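Endoglucanase family 5 (Clostridium acetobutylicum ATCC 824, PDB 6PZ7) probably hydrolyses internal beta-1,4 linkages of cellulose and related plant polysaccharides as a broad-specificity family 5 endoglucanase. Local coordinates at residues Thr118-Leu121 / Thr122-Gly126. Sequence-based numbering, arbitrary orientation.
Sequences TDEL and TKVWG
The aliphatic arm of K123 overlaps the backbone of D119 one turn earlier in helix 111-132, with CD of K123 3.3 Å from O of D119. A bend at chi2 (70°) turns the chain back, and NZ of K123 meets OD1 of D119 at 2.6 Å, an i to i+4 salt bridge. The ammonium comes to the syn side of OD1, 26° out of the carboxylate plane, while OD2 stays 3.9 Å from NZ; within this pair the grip is therefore monodentate. K123 has a second deposited conformer, so this pairing describes one of its states.

T118 O accepts twice: from N of T122 in the helical bond, and from OG1 of T122 at 2.9 Å. The two donors approach from opposite faces of the carbonyl plane, OG1 tilted 32° from it. The T122 hydroxyl lies anti to its own carbonyl carbon, directed toward the N-terminal end of the helix.

On the buried side, CD2 of L121 lies near the plane of the W125 indole, at its edge, 4.0 Å from CD1. On another buried face, CG2 of V124 runs alongside CG of E120 at 3.9 Å, where loop residues I66, Y72 and W106 meet E120. F170 of helix 161-180 covers L121; W125 NE1 bonds to T143 O at the end of strand 139-142 and its ring meets F141 within it, tying this (beta/alpha)8-barrel helix to the following strand. The ion pair and the doubly accepting T118 O thus add side-chain bonds to the backbone ladder, while L121 and W125 make apolar contact and T143 O satisfies the indole N-H.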
loop_
_atom_site.group_PDB
_atom_site.type_symbol
_atom_site.label_atom_id
_atom_site.label_comp_id
_atom_site.label_asym_id
_atom_site.label_seq_id
_atom_site.Cartn_x
_atom_site.Cartn_y
_atom_site.Cartn_z
ATOM N N THR A 118 -16.525 -0.130 -13.144
ATOM C CA THR A 118 -16.900 1.127 -12.510
ATOM C C THR A 118 -18.144 0.957 -11.657
ATOM O O THR A 118 -18.231 1.454 -10.511
ATOM C CB THR A 118 -17.130 2.189 -13.577
ATOM O OG1 THR A 118 -15.877 2.457 -14.222
ATOM C CG2 THR A 118 -17.714 3.493 -13.008
ATOM N N ASP A 119 -19.121 0.247 -12.184
ATOM C CA ASP A 119 -20.347 0.032 -11.435
ATOM C C ASP A 119 -20.052 -0.750 -10.164
ATOM O O ASP A 119 -20.529 -0.403 -9.079
ATOM C CB ASP A 119 -21.360 -0.699 -12.314
ATOM C CG ASP A 119 -22.615 -0.995 -11.570
ATOM O OD1 ASP A 119 -23.361 -0.037 -11.294
ATOM O OD2 ASP A 119 -22.826 -2.157 -11.228
ATOM N N GLU A 120 -19.311 -1.844 -10.264
ATOM C CA GLU A 120 -19.036 -2.649 -9.077
ATOM C C GLU A 120 -18.195 -1.858 -8.074
ATOM O O GLU A 120 -18.419 -1.941 -6.862
ATOM C CB GLU A 120 -18.379 -3.983 -9.461
ATOM C CG GLU A 120 -18.279 -4.859 -8.245
ATOM C CD GLU A 120 -17.871 -6.309 -8.511
ATOM O OE1 GLU A 120 -17.778 -6.724 -9.682
ATOM O OE2 GLU A 120 -17.644 -7.015 -7.472
ATOM N N LEU A 121 -17.222 -1.079 -8.540
ATOM C CA LEU A 121 -16.407 -0.274 -7.645
ATOM C C LEU A 121 -17.261 0.702 -6.884
ATOM O O LEU A 121 -17.029 0.923 -5.692
ATOM C CB LEU A 121 -15.402 0.511 -8.474
ATOM C CG LEU A 121 -14.034 -0.088 -8.680
ATOM C CD1 LEU A 121 -13.241 0.782 -9.669
ATOM C CD2 LEU A 121 -13.277 -0.254 -7.332
ATOM N N THR A 122 -18.249 1.301 -7.533
ATOM C CA THR A 122 -19.154 2.212 -6.849
ATOM C C THR A 122 -19.879 1.486 -5.722
ATOM O O THR A 122 -19.950 1.987 -4.590
ATOM C CB THR A 122 -20.165 2.813 -7.839
ATOM O OG1 THR A 122 -19.482 3.484 -8.899
ATOM C CG2 THR A 122 -21.066 3.790 -7.160
ATOM N N LYS A 123 -20.444 0.313 -6.016
ATOM C CA LYS A 123 -21.197 -0.409 -4.994
ATOM C C LYS A 123 -20.303 -0.860 -3.848
ATOM O O LYS A 123 -20.673 -0.784 -2.670
ATOM C CB LYS A 123 -21.890 -1.636 -5.608
ATOM C CG LYS A 123 -23.297 -1.399 -6.120
ATOM C CD LYS A 123 -23.348 -0.508 -7.384
ATOM C CE LYS A 123 -24.790 -0.430 -7.963
ATOM N NZ LYS A 123 -24.817 0.439 -9.144
ATOM N N VAL A 124 -19.121 -1.367 -4.177
ATOM C CA VAL A 124 -18.209 -1.915 -3.165
ATOM C C VAL A 124 -17.599 -0.803 -2.307
ATOM O O VAL A 124 -17.679 -0.861 -1.080
ATOM C CB VAL A 124 -17.142 -2.816 -3.822
ATOM C CG1 VAL A 124 -16.061 -3.194 -2.846
ATOM C CG2 VAL A 124 -17.793 -4.053 -4.409
ATOM N N TRP A 125 -17.010 0.228 -2.923
ATOM C CA TRP A 125 -16.502 1.346 -2.125
ATOM C C TRP A 125 -17.616 2.058 -1.369
ATOM O O TRP A 125 -17.386 2.587 -0.275
ATOM C CB TRP A 125 -15.661 2.344 -2.935
ATOM C CG TRP A 125 -14.187 2.100 -2.819
ATOM C CD1 TRP A 125 -13.327 1.662 -3.766
ATOM C CD2 TRP A 125 -13.426 2.200 -1.614
ATOM N NE1 TRP A 125 -12.072 1.518 -3.263
ATOM C CE2 TRP A 125 -12.111 1.818 -1.923
ATOM C CE3 TRP A 125 -13.729 2.568 -0.287
ATOM C CZ2 TRP A 125 -11.109 1.779 -0.950
ATOM C CZ3 TRP A 125 -12.726 2.560 0.648
ATOM C CH2 TRP A 125 -11.431 2.156 0.319
ATOM N N GLY A 126 -18.854 2.088 -1.878
ATOM C CA GLY A 126 -19.925 2.714 -1.112
ATOM C C GLY A 126 -20.139 2.016 0.215
ATOM O O GLY A 126 -20.310 2.647 1.260
#